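PDB 7BYV: galactan 1,3-beta-galactosidase from Phanerochaete chrysosporium, which probably hydrolyses beta-1,3-linked galactans from the chain end as a family 43 glycoside hydrolase, and carries a carbohydrate-binding module. Local coordinates for residues D135-S140 and S157-N162; A185-P190 and A203-G208. The protein carries 1 engineered substitution. All coordinates share one frame; numbering follows the deposited sequence.

Contact 1 of 2, residues D135-S140 and S157-N162; sequences DSRDES and SDNNQN. With GAL (beta-D-galactopyranose), chain C; GAL (beta-D-galactopyranose), chain B; GAL (beta-D-galactopyranose), chain D.
The guanidinium of Arg137 lies obliquely beside Asn159 OD1 and the backbone N of Asn160, while its aliphatic chain passes the Asn160 side-chain oxygen. Its plane is 38° from the Asn159 amide and 82° from that of Asn160. Asp135 OD2 and a water sit at the guanidinium edge, in plane. Arg137 NH1 makes the salt bridge to Asp135 OD2 at 3.1 Å, reaching it from above the carboxylate plane. The backbone N of Asn159 bonds the same OD2 at 3.1 Å, on its anti lone pair. Two donors thus grip this oxygen. Asp135 OD1 pairs with Lys130, and Arg137 NH2 is held by Tyr106 O. The Arg137 chain runs extended from CG to NE, and its CD lies 3.5 Å from Asn160 OD1. That oxygen accepts from two waters, one shared with Arg137 NH1, the other with Asp138 N. Asn160 ND2 donates to O3 of the chain B galactose at 3.2 Å. Asp138 OD2 accepts from O2 of the chain D galactose at 2.8 Å. Residues 158-161 form a type I' turn. The salt bridges probably keep Asp135 ionised. The Asn159 N bond and the shared water tie this hairpin turn, with its sugar-binding Asn160, to the segment carrying Asp138.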
loop_
_atom_site.group_PDB
_atom_site.type_symbol
_atom_site.label_atom_id
_atom_site.label_comp_id
_atom_site.label_asym_id
_atom_site.label_seq_id
_atom_site.Cartn_x
_atom_site.Cartn_y
_atom_site.Cartn_z
ATOM N N ASP A 135 -0.585 -20.297 15.934
ATOM C CA ASP A 135 0.009 -19.685 14.749
ATOM C C ASP A 135 -0.254 -18.187 14.691
ATOM O O ASP A 135 -1.361 -17.717 14.959
ATOM C CB ASP A 135 -0.568 -20.315 13.488
ATOM C CG ASP A 135 0.043 -21.639 13.174
ATOM O OD1 ASP A 135 1.013 -22.022 13.863
ATOM O OD2 ASP A 135 -0.458 -22.307 12.242
ATOM N N SER A 136 0.757 -17.440 14.288
ATOM C CA SER A 136 0.602 -16.024 14.009
ATOM C C SER A 136 1.423 -15.729 12.769
ATOM O O SER A 136 2.648 -15.849 12.815
ATOM C CB SER A 136 1.091 -15.187 15.178
ATOM O OG SER A 136 0.989 -13.819 14.864
ATOM N N ARG A 137 0.772 -15.357 11.659
ATOM C CA ARG A 137 1.503 -14.970 10.458
ATOM C C ARG A 137 1.295 -13.481 10.261
ATOM O O ARG A 137 1.911 -12.673 10.987
ATOM C CB ARG A 137 1.092 -15.855 9.276
ATOM C CG ARG A 137 1.931 -17.106 9.156
ATOM C CD ARG A 137 1.223 -18.202 8.381
ATOM N NE ARG A 137 1.936 -19.475 8.492
ATOM C CZ ARG A 137 1.552 -20.485 9.275
ATOM N NH1 ARG A 137 0.453 -20.391 10.019
ATOM N NH2 ARG A 137 2.275 -21.594 9.327
ATOM N N ASP A 138 0.441 -13.042 9.326
ATOM C CA ASP A 138 0.194 -11.607 9.177
ATOM C C ASP A 138 -0.421 -11.051 10.456
ATOM O O ASP A 138 -1.373 -11.617 11.005
ATOM C CB ASP A 138 -0.720 -11.320 7.982
ATOM C CG ASP A 138 0.036 -11.307 6.636
ATOM O OD1 ASP A 138 1.214 -11.722 6.573
ATOM O OD2 ASP A 138 -0.556 -10.891 5.624
ATOM N N GLU A 139 0.149 -9.958 10.958
ATOM C CA GLU A 139 -0.309 -9.389 12.209
ATOM C C GLU A 139 -0.327 -7.876 12.108
ATOM O O GLU A 139 0.112 -7.288 11.117
ATOM C CB GLU A 139 0.550 -9.828 13.402
ATOM C CG GLU A 139 2.032 -9.756 13.187
ATOM C CD GLU A 139 2.526 -8.346 12.928
ATOM O OE1 GLU A 139 2.153 -7.428 13.693
ATOM O OE2 GLU A 139 3.280 -8.156 11.949
ATOM N N SER A 140 -0.825 -7.266 13.184
ATOM C CA SER A 140 -0.939 -5.827 13.377
ATOM C C SER A 140 -1.170 -5.566 14.863
ATOM O O SER A 140 -1.567 -6.459 15.614
ATOM C CB SER A 140 -2.079 -5.232 12.542
ATOM O OG SER A 140 -2.069 -3.817 12.632
ATOM N N SER A 157 -4.280 -16.796 12.209
ATOM C CA SER A 157 -3.873 -17.983 12.958
ATOM C C SER A 157 -4.373 -19.267 12.297
ATOM O O SER A 157 -5.114 -19.237 11.310
ATOM C CB SER A 157 -4.380 -17.921 14.402
ATOM O OG SER A 157 -3.488 -18.604 15.269
ATOM N N ASP A 158 -3.935 -20.396 12.862
ATOM C CA ASP A 158 -4.251 -21.757 12.402
ATOM C C ASP A 158 -4.147 -21.873 10.889
ATOM O O ASP A 158 -5.116 -22.159 10.183
ATOM C CB ASP A 158 -5.624 -22.198 12.881
ATOM C CG ASP A 158 -5.756 -22.142 14.409
ATOM O OD1 ASP A 158 -4.867 -22.680 15.109
ATOM O OD2 ASP A 158 -6.743 -21.551 14.913
ATOM N N ASN A 159 -2.926 -21.644 10.405
ATOM C CA ASN A 159 -2.602 -21.678 8.976
ATOM C C ASN A 159 -3.501 -20.729 8.181
ATOM O O ASN A 159 -4.072 -21.080 7.146
ATOM C CB ASN A 159 -2.657 -23.110 8.434
ATOM C CG ASN A 159 -1.603 -24.002 9.074
ATOM O OD1 ASN A 159 -0.410 -23.696 9.024
ATOM N ND2 ASN A 159 -2.039 -25.092 9.703
ATOM N N ASN A 160 -3.623 -19.509 8.696
ATOM C CA ASN A 160 -4.332 -18.400 8.073
ATOM C C ASN A 160 -5.830 -18.622 7.939
ATOM O O ASN A 160 -6.482 -17.865 7.231
ATOM C CB ASN A 160 -3.729 -18.064 6.702
ATOM C CG ASN A 160 -2.343 -17.465 6.835
ATOM O OD1 ASN A 160 -2.013 -16.878 7.864
ATOM N ND2 ASN A 160 -1.524 -17.619 5.813
ATOM N N GLN A 161 -6.404 -19.619 8.604
ATOM C CA GLN A 161 -7.842 -19.820 8.468
ATOM C C GLN A 161 -8.642 -18.991 9.460
ATOM O O GLN A 161 -9.743 -18.536 9.127
ATOM C CB GLN A 161 -8.236 -21.296 8.637
ATOM C CG GLN A 161 -7.558 -22.291 7.688
ATOM C CD GLN A 161 -7.757 -21.951 6.226
ATOM O OE1 GLN A 161 -8.826 -22.201 5.655
ATOM N NE2 GLN A 161 -6.725 -21.365 5.609
ATOM N N ASN A 162 -8.118 -18.775 10.662
ATOM C CA ASN A 162 -8.875 -18.160 11.745
ATOM C C ASN A 162 -8.241 -16.836 12.133
ATOM O O ASN A 162 -7.108 -16.800 12.611
ATOM C CB ASN A 162 -8.944 -19.096 12.946
ATOM C CG ASN A 162 -9.551 -20.419 12.592
ATOM O OD1 ASN A 162 -10.362 -20.506 11.674
ATOM N ND2 ASN A 162 -9.148 -21.464 13.293
HETATM C C1 GAL C . -0.982 -17.840 2.470
HETATM C C2 GAL C . -0.902 -16.295 2.311
HETATM C C3 GAL C . 0.587 -15.788 2.261
HETATM C C4 GAL C . 1.460 -16.363 3.432
HETATM C C5 GAL C . 1.242 -17.877 3.575
HETATM C C6 GAL C . 1.893 -18.514 4.847
HETATM O O2 GAL C . -1.596 -15.828 1.141
HETATM O O3 GAL C . 0.655 -14.376 2.363
HETATM O O4 GAL C . 1.194 -15.687 4.695
HETATM O O5 GAL C . -0.189 -18.222 3.624
HETATM O O6 GAL C . 1.835 -19.969 4.833
HETATM C C1 GAL B . -4.444 -21.539 2.392
HETATM C C2 GAL B . -4.063 -20.175 2.993
HETATM C C3 GAL B . -2.585 -19.962 2.638
HETATM C C4 GAL B . -1.774 -20.951 3.525
HETATM C C5 GAL B . -2.257 -22.412 3.228
HETATM C C6 GAL B . -1.694 -23.525 4.194
HETATM O O1 GAL B . -5.863 -21.768 2.324
HETATM O O2 GAL B . -4.852 -19.116 2.514
HETATM O O3 GAL B . -2.084 -18.602 2.789
HETATM O O4 GAL B . -1.930 -20.652 4.924
HETATM O O5 GAL B . -3.754 -22.568 3.168
HETATM O O6 GAL B . -0.336 -23.888 3.863
HETATM C C1 GAL D . 1.228 -13.156 2.096
HETATM C C2 GAL D . 1.540 -11.918 3.047
HETATM C C3 GAL D . 2.850 -11.236 2.724
HETATM C C4 GAL D . 3.939 -12.303 2.502
HETATM C C5 GAL D . 3.595 -13.114 1.210
HETATM C C6 GAL D . 4.242 -14.528 1.067
HETATM O O2 GAL D . 0.550 -10.919 3.040
HETATM O O3 GAL D . 3.237 -10.415 3.827
HETATM O O4 GAL D . 4.059 -13.167 3.664
HETATM O O5 GAL D . 2.136 -13.261 0.952
HETATM O O6 GAL D . 3.743 -15.227 -0.086
HETATM O O HOH W 1 -1.909 -22.945 15.566
HETATM O O HOH W 2 -1.679 -18.222 10.094
HETATM O O HOH W 3 -0.849 -14.506 7.234
#

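Contact 2 of 2, residues A185-P190 and A203-G208; sequences ATLQAP and ASHTSG. Engineered in segment 185-190: Gln188 (natural residue Glu). With GAL (beta-D-galactopyranose), chain C; GAL (beta-D-galactopyranose), chain D; GAL (beta-D-galactopyranose), chain B.
Gln188, Thr206 and Ala203 bury the most surface in this contact. Gln188 is an engineered residue, glutamate in the natural protein. Its backbone N bonds Ser204 O at 2.8 Å and 165°, while the return bond from Ser204 N to Gln188 O is weak. The two residues form an antiparallel hydrogen-bonded pair with their side chains on the same face. Gln188 CG sits between its own backbone N and carbonyl carbon (chi1 61°), which brings it within 3.6 Å of Thr206 CG2. Beyond CG the chain is extended toward the glycosidic oxygen O3 that joins the chain C and chain D galactoses. Thr206 uses both branches. CG2 packs on Gln188 and on the carbonyl oxygen of Thr186, whereas OG1 donates to O2 of the chain B galactose at 2.5 Å. Further along, Gly208 N bonds O2 of the chain C galactose at 2.9 Å. This end of the contact therefore lines the cleft that holds the trisaccharide. Ala203 CB fills the other end, 3.5 Å from Gln188 O and 3.8 Å from Leu187 CD2. The same Leu187 methyl lies over one face of the His205 ring in a CH-pi contact. His205 ND1 reaches Thr186 O at 3.3 Å, and its NE2 is bonded to Gln229. Ser204 OG donates to His205 O and is also bonded to Gln243 of strand 243-250. The chain turns a corner at Ala189, and strands 187-188 and 190-195 both pair with strand 198-205. That strand also pairs with 215-219, and Leu187 and Pro190 pack on Phe163 of strand 162-168.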
loop_
_atom_site.group_PDB
_atom_site.type_symbol
_atom_site.label_atom_id
_atom_site.label_comp_id
_atom_site.label_asym_id
_atom_site.label_seq_id
_atom_site.Cartn_x
_atom_site.Cartn_y
_atom_site.Cartn_z
ATOM N N ALA A 185 -12.272 -17.269 8.511
ATOM C CA ALA A 185 -12.289 -15.979 7.840
ATOM C C ALA A 185 -11.244 -15.887 6.729
ATOM O O ALA A 185 -11.409 -15.075 5.810
ATOM C CB ALA A 185 -12.067 -14.872 8.868
ATOM N N THR A 186 -10.200 -16.725 6.785
ATOM C CA THR A 186 -8.981 -16.605 5.986
ATOM C C THR A 186 -8.618 -15.146 5.687
ATOM O O THR A 186 -8.440 -14.745 4.525
ATOM C CB THR A 186 -9.087 -17.444 4.704
ATOM O OG1 THR A 186 -10.010 -16.846 3.785
ATOM C CG2 THR A 186 -9.527 -18.894 5.038
ATOM N N LEU A 187 -8.497 -14.355 6.752
ATOM C CA LEU A 187 -8.121 -12.954 6.671
ATOM C C LEU A 187 -6.650 -12.806 7.010
ATOM O O LEU A 187 -6.145 -13.460 7.926
ATOM C CB LEU A 187 -8.947 -12.100 7.629
ATOM C CG LEU A 187 -10.422 -11.907 7.273
ATOM C CD1 LEU A 187 -11.157 -11.226 8.435
ATOM C CD2 LEU A 187 -10.585 -11.102 5.982
ATOM N N GLN A 188 -5.964 -11.961 6.248
ATOM C CA GLN A 188 -4.614 -11.555 6.574
ATOM C C GLN A 188 -4.482 -10.079 6.228
ATOM O O GLN A 188 -5.460 -9.416 5.868
ATOM C CB GLN A 188 -3.580 -12.419 5.852
ATOM C CG GLN A 188 -3.664 -12.348 4.348
ATOM C CD GLN A 188 -2.519 -13.087 3.677
ATOM O OE1 GLN A 188 -1.761 -13.802 4.337
ATOM N NE2 GLN A 188 -2.382 -12.912 2.370
ATOM N N ALA A 189 -3.263 -9.567 6.368
ATOM C CA ALA A 189 -2.965 -8.148 6.207
ATOM C C ALA A 189 -3.955 -7.252 6.955
ATOM O O ALA A 189 -4.596 -6.394 6.339
ATOM C CB ALA A 189 -2.925 -7.780 4.730
ATOM N N PRO A 190 -4.093 -7.409 8.278
ATOM C CA PRO A 190 -5.093 -6.633 9.017
ATOM C C PRO A 190 -4.620 -5.262 9.480
ATOM O O PRO A 190 -3.434 -5.014 9.711
ATOM C CB PRO A 190 -5.360 -7.524 10.235
ATOM C CG PRO A 190 -4.022 -8.067 10.533
ATOM C CD PRO A 190 -3.372 -8.325 9.182
ATOM N N ALA A 203 -8.808 -5.739 6.092
ATOM C CA ALA A 203 -8.048 -6.964 5.922
ATOM C C ALA A 203 -8.180 -7.451 4.486
ATOM O O ALA A 203 -9.198 -7.223 3.825
ATOM C CB ALA A 203 -8.524 -8.037 6.909
ATOM N N SER A 204 -7.125 -8.098 4.006
ATOM C CA SER A 204 -7.197 -8.879 2.785
ATOM C C SER A 204 -7.635 -10.307 3.105
ATOM O O SER A 204 -7.514 -10.787 4.240
ATOM C CB SER A 204 -5.840 -8.907 2.073
ATOM O OG SER A 204 -4.998 -9.923 2.613
ATOM N N HIS A 205 -8.188 -10.968 2.094
ATOM C CA HIS A 205 -8.223 -12.418 2.069
ATOM C C HIS A 205 -6.835 -12.941 1.703
ATOM O O HIS A 205 -5.897 -12.175 1.457
ATOM C CB HIS A 205 -9.322 -12.891 1.124
ATOM C CG HIS A 205 -10.677 -12.824 1.749
ATOM N ND1 HIS A 205 -11.026 -13.597 2.840
ATOM C CD2 HIS A 205 -11.748 -12.036 1.484
ATOM C CE1 HIS A 205 -12.265 -13.303 3.206
ATOM N NE2 HIS A 205 -12.721 -12.356 2.402
ATOM N N THR A 206 -6.679 -14.261 1.683
ATOM C CA THR A 206 -5.377 -14.879 1.446
ATOM C C THR A 206 -5.296 -15.368 0.011
ATOM O O THR A 206 -6.101 -16.208 -0.407
ATOM C CB THR A 206 -5.146 -16.040 2.400
ATOM O OG1 THR A 206 -6.203 -16.982 2.214
ATOM C CG2 THR A 206 -5.143 -15.548 3.846
ATOM N N SER A 207 -4.305 -14.856 -0.734
ATOM C CA SER A 207 -4.135 -15.216 -2.139
ATOM C C SER A 207 -2.677 -15.083 -2.591
ATOM O O SER A 207 -2.412 -14.725 -3.747
ATOM C CB SER A 207 -5.039 -14.348 -3.022
ATOM O OG SER A 207 -4.791 -12.967 -2.780
ATOM N N GLY A 208 -1.728 -15.364 -1.701
ATOM C CA GLY A 208 -0.334 -15.200 -2.057
ATOM C C GLY A 208 -0.009 -13.736 -2.255
ATOM O O GLY A 208 -0.625 -12.845 -1.660
HETATM C C1 GAL C . -0.982 -17.840 2.470
HETATM C C2 GAL C . -0.902 -16.295 2.311
HETATM C C3 GAL C . 0.587 -15.788 2.261
HETATM C C4 GAL C . 1.460 -16.363 3.432
HETATM C C5 GAL C . 1.242 -17.877 3.575
HETATM C C6 GAL C . 1.893 -18.514 4.847
HETATM O O2 GAL C . -1.596 -15.828 1.141
HETATM O O3 GAL C . 0.655 -14.376 2.363
HETATM O O4 GAL C . 1.194 -15.687 4.695
HETATM O O5 GAL C . -0.189 -18.222 3.624
HETATM O O6 GAL C . 1.835 -19.969 4.833
HETATM C C1 GAL D . 1.228 -13.156 2.096
HETATM C C2 GAL D . 1.540 -11.918 3.047
HETATM C C3 GAL D . 2.850 -11.236 2.724
HETATM C C4 GAL D . 3.939 -12.303 2.502
HETATM C C5 GAL D . 3.595 -13.114 1.210
HETATM C C6 GAL D . 4.242 -14.528 1.067
HETATM O O2 GAL D . 0.550 -10.919 3.040
HETATM O O3 GAL D . 3.237 -10.415 3.827
HETATM O O4 GAL D . 4.059 -13.167 3.664
HETATM O O5 GAL D . 2.136 -13.261 0.952
HETATM O O6 GAL D . 3.743 -15.227 -0.086
HETATM C C1 GAL B . -4.444 -21.539 2.392
HETATM C C2 GAL B . -4.063 -20.175 2.993
HETATM C C3 GAL B . -2.585 -19.962 2.638
HETATM C C4 GAL B . -1.774 -20.951 3.525
HETATM C C5 GAL B . -2.257 -22.412 3.228
HETATM C C6 GAL B . -1.694 -23.525 4.194
HETATM O O1 GAL B . -5.863 -21.768 2.324
HETATM O O2 GAL B . -4.852 -19.116 2.514
HETATM O O3 GAL B . -2.084 -18.602 2.789
HETATM O O4 GAL B . -1.930 -20.652 4.924
HETATM O O5 GAL B . -3.754 -22.568 3.168
HETATM O O6 GAL B . -0.336 -23.888 3.863
HETATM O O HOH W 4 -8.939 -16.137 1.171
#

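In the fold
From the N terminus, contact 1 comes first. It closes a loop of 16 residues that holds most of strands 139-143 and 151-157. Contact 2 follows and closes 12 residues with most of strands 190-195 and 198-205. The two loops are in series, so they neither nest nor cross. Each belongs to its own antiparallel sheet, consistent with adjacent blades of the five-bladed beta-propeller known for family 43. The blades meet directly: Gln161 O probably bonds Thr186 N, and Asp138 OD2 probably bonds Ala189 N. The contact centres are 9 Å apart, and both contacts reach all three galactoses of the bound trisaccharide.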